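Local atomic coordinates of periplasmic binding protein/LacI transcriptional regulator (PDB entry 4YLE), a protein that probably binds a simple sugar or related solute in the periplasm and delivers it to an ABC transporter for uptake. Residues A[45-48]-A[49-52]; A[176-179]-A[180-184]; A[279-282]-A[283-287]. All coordinates share one frame; numbering follows the deposited sequence.

Interaction 1 (A[45-48]-A[49-52]); sequences EFFL and TMEN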
loop_
_atom_site.group_PDB
_atom_site.type_symbol
_atom_site.label_atom_id
_atom_site.label_comp_id
_atom_site.label_asym_id
_atom_site.label_seq_id
_atom_site.Cartn_x
_atom_site.Cartn_y
_atom_site.Cartn_z
ATOM N N GLU A 45 -4.374 5.601 -8.252
ATOM C CA GLU A 45 -4.933 6.765 -7.580
ATOM C C GLU A 45 -4.531 6.897 -6.114
ATOM O O GLU A 45 -4.522 7.994 -5.567
ATOM C CB GLU A 45 -6.450 6.777 -7.624
ATOM C CG GLU A 45 -6.952 8.219 -7.440
ATOM C CD GLU A 45 -8.409 8.330 -7.076
ATOM O OE1 GLU A 45 -9.174 8.738 -7.979
ATOM O OE2 GLU A 45 -8.769 8.042 -5.894
ATOM N N PHE A 46 -4.264 5.781 -5.460
ATOM C CA PHE A 46 -3.780 5.835 -4.089
ATOM C C PHE A 46 -2.617 6.822 -3.952
ATOM O O PHE A 46 -2.574 7.650 -3.033
ATOM C CB PHE A 46 -3.345 4.449 -3.646
ATOM C CG PHE A 46 -2.825 4.401 -2.227
ATOM C CD1 PHE A 46 -3.691 4.321 -1.147
ATOM C CD2 PHE A 46 -1.461 4.401 -1.981
ATOM C CE1 PHE A 46 -3.198 4.270 0.158
ATOM C CE2 PHE A 46 -0.963 4.332 -0.704
ATOM C CZ PHE A 46 -1.828 4.278 0.379
ATOM N N PHE A 47 -1.654 6.740 -4.860
ATOM C CA PHE A 47 -0.502 7.619 -4.768
ATOM C C PHE A 47 -0.775 8.996 -5.289
ATOM O O PHE A 47 -0.155 9.968 -4.817
ATOM C CB PHE A 47 0.689 6.954 -5.450
ATOM C CG PHE A 47 1.140 5.751 -4.702
ATOM C CD1 PHE A 47 1.726 5.896 -3.456
ATOM C CD2 PHE A 47 0.902 4.486 -5.186
ATOM C CE1 PHE A 47 2.095 4.777 -2.726
ATOM C CE2 PHE A 47 1.269 3.367 -4.462
ATOM C CZ PHE A 47 1.845 3.519 -3.223
ATOM N N LEU A 48 -1.689 9.123 -6.253
ATOM C CA LEU A 48 -2.060 10.457 -6.694
ATOM C C LEU A 48 -2.737 11.202 -5.546
ATOM O O LEU A 48 -2.449 12.377 -5.325
ATOM C CB LEU A 48 -2.939 10.393 -7.930
ATOM C CG LEU A 48 -2.212 9.663 -9.071
ATOM C CD1 LEU A 48 -3.121 9.665 -10.275
ATOM C CD2 LEU A 48 -0.834 10.276 -9.426
ATOM N N THR A 49 -3.564 10.495 -4.777
ATOM C CA THR A 49 -4.208 11.044 -3.583
ATOM C C THR A 49 -3.174 11.416 -2.523
ATOM O O THR A 49 -3.231 12.483 -1.901
ATOM C CB THR A 49 -5.207 10.028 -3.011
ATOM O OG1 THR A 49 -6.312 9.921 -3.915
ATOM C CG2 THR A 49 -5.728 10.461 -1.639
HETATM N N MSE A 50 -2.201 10.542 -2.342
HETATM C CA MSE A 50 -1.105 10.797 -1.430
HETATM C C MSE A 50 -0.346 12.050 -1.844
HETATM O O MSE A 50 -0.093 12.919 -1.004
HETATM C CB MSE A 50 -0.134 9.612 -1.388
HETATM C CG MSE A 50 0.985 9.800 -0.415
HETATM SE SE MSE A 50 2.295 8.360 -0.450
HETATM C CE MSE A 50 1.207 7.080 0.492
ATOM N N GLU A 51 0.030 12.119 -3.120
ATOM C CA GLU A 51 0.782 13.256 -3.663
ATOM C C GLU A 51 0.026 14.557 -3.482
ATOM O O GLU A 51 0.602 15.560 -3.042
ATOM C CB GLU A 51 1.100 13.020 -5.149
ATOM C CG GLU A 51 2.072 14.004 -5.721
ATOM C CD GLU A 51 2.334 13.784 -7.201
ATOM O OE1 GLU A 51 1.395 13.381 -7.912
ATOM O OE2 GLU A 51 3.480 14.010 -7.637
ATOM N N ASN A 52 -1.270 14.539 -3.769
ATOM C CA ASN A 52 -2.055 15.756 -3.633
ATOM C C ASN A 52 -2.045 16.223 -2.185
ATOM O O ASN A 52 -1.875 17.413 -1.922
ATOM C CB ASN A 52 -3.487 15.550 -4.118
ATOM C CG ASN A 52 -3.564 15.370 -5.614
ATOM O OD1 ASN A 52 -2.715 15.877 -6.353
ATOM N ND2 ASN A 52 -4.574 14.634 -6.070
HETATM O O HOH W 1 -7.572 7.798 -3.588
#
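A chi1 of -180° swings the Phe-46 ring to the carbonyl side of its residue, where the end of Met-50, one turn further along helix 45-60, can meet it. Met-50, present as selenomethionine, runs out extended and bends only at its last torsion (chi3 -75°), which brings the terminal methyl round to both aromatic rings of the preceding turn. Its CE meets the Phe-46 ring obliquely, 3.7 Å from Phe-46 CE2. The selenium serves the other ring: Met-50 and Phe-47 lie side by side and point the same way, with Met-50 SE 3.9 Å from Phe-47 CD1. SE stands 81° off the normal of the Phe-47 ring, so this is a Met-aromatic contact made at the ring edge. One face of the same Phe-47 ring is taken by its chain neighbour, Phe-46 CD2 lying over its centre at 3.5 Å above the plane.

The polar side of the turn is built differently. The ends of Glu-45 and Thr-49 are 3.7 Å apart (OE2 to OG1) and are bridged by a water, which donates to Glu-45 OE2 at 2.6 Å and is also bonded to Thr-49 OG1. Glu-45 OE2 also accepts from Asn-260 N, in a loop of the chain beyond the helix. Beneath the side chains the backbone is regular, with Thr-49 N bonded to Glu-45 O at 2.8 Å and Glu-51 N to Phe-47 O. Further on, Glu-51 OE2 bonds to Thr-69 OG1 on strand 66-72, within the same beta-alpha-beta unit.

The side chain of Phe-46 comes within about 4 Å of an unidentified ligand in the cleft. The first turns of this helix are therefore amphipathic: Met-50 packs against both rings to give an apolar face that includes a ring near the ligand, while OE2 of Glu-45 takes a backbone N-H and a water.

Interaction 2 (A[176-179]-A[180-184]); sequences TTNA and QQRTA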
loop_
_atom_site.group_PDB
_atom_site.type_symbol
_atom_site.label_atom_id
_atom_site.label_comp_id
_atom_site.label_asym_id
_atom_site.label_seq_id
_atom_site.Cartn_x
_atom_site.Cartn_y
_atom_site.Cartn_z
ATOM N N THR A 176 6.410 -7.810 -0.485
ATOM C CA THR A 176 6.159 -6.626 0.324
ATOM C C THR A 176 5.463 -7.022 1.597
ATOM O O THR A 176 4.607 -7.907 1.626
ATOM C CB THR A 176 5.329 -5.550 -0.417
ATOM O OG1 THR A 176 4.041 -6.067 -0.794
ATOM C CG2 THR A 176 6.069 -5.084 -1.640
ATOM N N THR A 177 5.864 -6.354 2.665
ATOM C CA THR A 177 5.228 -6.559 3.938
ATOM C C THR A 177 3.735 -6.278 3.846
ATOM O O THR A 177 2.930 -7.045 4.373
ATOM C CB THR A 177 5.882 -5.673 5.005
ATOM O OG1 THR A 177 7.281 -5.927 4.999
ATOM C CG2 THR A 177 5.303 -5.959 6.377
ATOM N N ASN A 178 3.332 -5.215 3.155
ATOM C CA ASN A 178 1.917 -4.877 3.222
ATOM C C ASN A 178 1.076 -5.889 2.452
ATOM O O ASN A 178 -0.023 -6.213 2.875
ATOM C CB ASN A 178 1.630 -3.425 2.786
ATOM C CG ASN A 178 2.105 -3.079 1.406
ATOM O OD1 ASN A 178 2.991 -3.700 0.843
ATOM N ND2 ASN A 178 1.521 -2.015 0.857
ATOM N N ALA A 179 1.613 -6.435 1.369
ATOM C CA ALA A 179 0.914 -7.501 0.640
ATOM C C ALA A 179 0.725 -8.734 1.522
ATOM O O ALA A 179 -0.384 -9.282 1.610
ATOM C CB ALA A 179 1.654 -7.856 -0.599
ATOM N N GLN A 180 1.794 -9.157 2.198
ATOM C CA GLN A 180 1.741 -10.327 3.051
ATOM C C GLN A 180 0.787 -10.165 4.192
ATOM O O GLN A 180 0.053 -11.082 4.535
ATOM C CB GLN A 180 3.144 -10.634 3.582
ATOM C CG GLN A 180 4.107 -10.981 2.485
ATOM C CD GLN A 180 5.563 -10.872 2.896
ATOM O OE1 GLN A 180 5.887 -10.626 4.061
ATOM N NE2 GLN A 180 6.453 -11.037 1.927
ATOM N N GLN A 181 0.782 -8.987 4.795
ATOM C CA GLN A 181 -0.053 -8.773 5.963
ATOM C C GLN A 181 -1.519 -8.643 5.586
ATOM O O GLN A 181 -2.383 -9.056 6.366
ATOM C CB GLN A 181 0.443 -7.556 6.711
ATOM C CG GLN A 181 1.846 -7.792 7.255
ATOM C CD GLN A 181 1.883 -8.975 8.212
ATOM O OE1 GLN A 181 2.431 -10.052 7.913
ATOM N NE2 GLN A 181 1.243 -8.802 9.336
ATOM N N ARG A 182 -1.819 -8.119 4.393
ATOM C CA ARG A 182 -3.222 -8.089 3.968
ATOM C C ARG A 182 -3.706 -9.490 3.696
ATOM O O ARG A 182 -4.811 -9.857 4.080
ATOM C CB ARG A 182 -3.429 -7.215 2.722
ATOM C CG ARG A 182 -3.269 -5.758 3.117
ATOM C CD ARG A 182 -3.567 -4.799 1.989
ATOM N NE ARG A 182 -2.867 -3.569 2.300
ATOM C CZ ARG A 182 -2.455 -2.683 1.407
ATOM N NH1 ARG A 182 -2.706 -2.865 0.114
ATOM N NH2 ARG A 182 -1.798 -1.612 1.821
ATOM N N THR A 183 -2.884 -10.286 3.028
ATOM C CA THR A 183 -3.289 -11.658 2.801
ATOM C C THR A 183 -3.533 -12.373 4.144
ATOM O O THR A 183 -4.505 -13.105 4.300
ATOM C CB THR A 183 -2.245 -12.410 1.931
ATOM O OG1 THR A 183 -2.307 -11.849 0.599
ATOM C CG2 THR A 183 -2.531 -13.929 1.893
ATOM N N ALA A 184 -2.673 -12.146 5.121
ATOM C CA ALA A 184 -2.844 -12.783 6.413
ATOM C C ALA A 184 -4.139 -12.332 7.113
ATOM O O ALA A 184 -4.860 -13.160 7.664
ATOM C CB ALA A 184 -1.623 -12.497 7.291
HETATM O O HOH W 2 8.487 -8.636 5.058
#
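Thr-177 OG1 is gripped from two sides: it is bonded to Arg-126 O and accepts a hydrogen bond from a water at 3.0 Å, and that water reaches across to Gln-180 OE1 through a weak bond of 3.4 Å. The other end of the Gln-180 amide, NE2, is bonded to Ser-174 O. Thr-176 occupies the N-cap position of helix 177-193, and this helix start belongs to the unit strand 166-171, helix 177-193, strand 196-202 of the periplasmic binding protein fold. Gln-181 N donates to Thr-177 O at 2.9 Å, the shortest of the bonds that set up the first turns, and Thr-176 O in turn receives Gln-180 N at 3.1 Å.

Asn-178 and Arg-182, one turn apart, lie alongside each other and point the same way. With CG lodged between its backbone N and carbonyl carbon (chi1 57°), Asn-178 has ND2 alongside Arg-182 NH2; the Arg-182 chain runs extended from CG to NE. Asn-178 CB lies over one face of the guanidinium, 4.0 Å from Arg-182 NH2, and the amide and guanidinium planes stand 75° apart. Asn-178 ND2 and Arg-182 NH2 are both donors, so their 3.5 Å approach is packing and each must find acceptors elsewhere. Arg-182 NH1 bonds to Gly-230 O and to the unidentified ligand, and NE to Asn-146 OD1, while Asn-178 ND2 makes a weak bond to the same ligand. The two residues thus present N-H groups to the pocket from successive turns, the several bonds fixing the guanidinium's rotation.

On another side of the helix, Thr-177 CG2 rests 4.0 Å from Gln-181 CG.

Interaction 3 (A[279-282]-A[283-287]); sequences AAKQ and AVFGI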
loop_
_atom_site.group_PDB
_atom_site.type_symbol
_atom_site.label_atom_id
_atom_site.label_comp_id
_atom_site.label_asym_id
_atom_site.label_seq_id
_atom_site.Cartn_x
_atom_site.Cartn_y
_atom_site.Cartn_z
ATOM N N ALA A 279 -3.946 7.666 2.631
ATOM C CA ALA A 279 -2.715 7.926 1.902
ATOM C C ALA A 279 -2.075 9.273 2.224
ATOM O O ALA A 279 -0.855 9.370 2.456
ATOM C CB ALA A 279 -2.991 7.827 0.434
ATOM N N ALA A 280 -2.890 10.318 2.204
ATOM C CA ALA A 280 -2.407 11.661 2.388
ATOM C C ALA A 280 -1.857 11.760 3.808
ATOM O O ALA A 280 -0.839 12.375 4.021
ATOM C CB ALA A 280 -3.511 12.664 2.171
ATOM N N LYS A 281 -2.568 11.187 4.773
ATOM C CA LYS A 281 -2.099 11.194 6.160
ATOM C C LYS A 281 -0.727 10.546 6.285
ATOM O O LYS A 281 0.131 11.074 6.962
ATOM C CB LYS A 281 -3.099 10.473 7.064
ATOM C CG LYS A 281 -2.655 10.411 8.538
ATOM C CD LYS A 281 -3.445 9.332 9.287
ATOM C CE LYS A 281 -4.719 9.846 9.807
ATOM N NZ LYS A 281 -4.507 10.837 10.888
ATOM N N GLN A 282 -0.521 9.407 5.620
ATOM C CA GLN A 282 0.763 8.714 5.741
ATOM C C GLN A 282 1.896 9.589 5.269
ATOM O O GLN A 282 2.959 9.697 5.960
ATOM C CB GLN A 282 0.760 7.408 4.984
ATOM C CG GLN A 282 -0.186 6.395 5.565
ATOM C CD GLN A 282 -0.057 5.073 4.879
ATOM O OE1 GLN A 282 1.035 4.537 4.762
ATOM N NE2 GLN A 282 -1.184 4.511 4.446
ATOM N N ALA A 283 1.696 10.267 4.136
ATOM C CA ALA A 283 2.751 11.110 3.594
ATOM C C ALA A 283 2.963 12.344 4.481
ATOM O O ALA A 283 4.103 12.755 4.723
ATOM C CB ALA A 283 2.444 11.531 2.205
ATOM N N VAL A 284 1.881 12.967 4.924
ATOM C CA VAL A 284 2.010 14.156 5.744
ATOM C C VAL A 284 2.701 13.814 7.076
ATOM O O VAL A 284 3.606 14.533 7.507
ATOM C CB VAL A 284 0.637 14.841 5.997
ATOM C CG1 VAL A 284 0.719 15.916 7.067
ATOM C CG2 VAL A 284 0.125 15.459 4.675
ATOM N N PHE A 285 2.324 12.707 7.688
ATOM C CA PHE A 285 2.877 12.351 8.995
ATOM C C PHE A 285 4.322 11.914 8.761
ATOM O O PHE A 285 5.192 12.109 9.591
ATOM C CB PHE A 285 2.075 11.235 9.672
ATOM C CG PHE A 285 0.819 11.675 10.372
ATOM C CD1 PHE A 285 0.118 12.810 9.991
ATOM C CD2 PHE A 285 0.308 10.899 11.393
ATOM C CE1 PHE A 285 -1.053 13.164 10.637
ATOM C CE2 PHE A 285 -0.839 11.253 12.039
ATOM C CZ PHE A 285 -1.520 12.385 11.664
ATOM N N GLY A 286 4.591 11.296 7.614
ATOM C CA GLY A 286 5.966 10.958 7.285
ATOM C C GLY A 286 6.836 12.205 7.180
ATOM O O GLY A 286 7.937 12.261 7.735
ATOM N N ILE A 287 6.356 13.182 6.413
ATOM C CA ILE A 287 7.048 14.462 6.260
ATOM C C ILE A 287 7.233 15.122 7.638
ATOM O O ILE A 287 8.336 15.552 7.970
ATOM C CB ILE A 287 6.280 15.400 5.304
ATOM C CG1 ILE A 287 6.320 14.842 3.883
ATOM C CG2 ILE A 287 6.885 16.808 5.327
ATOM C CD1 ILE A 287 5.293 15.445 2.924
#
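Four successive i to i+4 backbone bonds carry residues 279-286 through the opening turns of helix 279-295, from Ala-283 N to Ala-279 O at 3.2 Å to Gly-286 N to Gln-282 O at 2.8 Å, the latter the most bent of the four with an N-H...O angle of 147°. Against this regular spine the main side-chain event is the laying of Lys-281 over the ring of Phe-285. Lys-281 leaves the backbone with CG anti to N (chi1 179°), which sets that methylene above the aromatic ring of the next turn. CG sits 3.8 Å from the ring centroid and only 8° off its normal, a CH-pi contact over the centre of one face.

The lysine chain then bends at its last two torsions, and NZ ends beyond the rim of the ring, on the same side as CG, 3.5 Å from Phe-285 CZ. The aliphatic part thus does the stacking, while the ammonium group lies past the ring's outer end. The ring is met from the backbone side too: Phe-285 CD1 and Lys-281 O are 3.5 Å apart, the same carbonyl that takes Phe-285 N at 2.8 Å.

Val-284 CG2 packs on the backbone, 3.3 Å from Ala-280 O. Gln-282 is extended beyond CG, and its NE2 is bonded to Gln-277 O just before the helix.

Together these residues join the helix to its surroundings on several sides: Ala-279 and Ala-283 pack on Met-50 of helix 45-60, Lys-281 and Gln-282 touch strand 308-314, and Phe-285 and Gln-282 reach strand 141-144.

How the interactions relate
Interactions 1 and 3 belong to neighbouring helices of one lobe and touch directly, their centres 11 Å apart: Met-50 CG lies 3.5 Å from Ala-283 CB, and Phe-46 O 3.5 Å from Ala-279 CB. The small alanines at this interface are consistent with the close approach of helices 45-60 and 279-295. Interaction 2 starts a helix of the other lobe, its centre about 21 Å from that of interaction 1 and 20 Å from that of interaction 3, with no touch to either. The unidentified ligand lies between, about 4 Å from the side chain of Phe-46, 3 Å from that of Arg-182 and 6 Å from that of Gln-282, consistent with the interlobe cleft of sugar-binding periplasmic proteins.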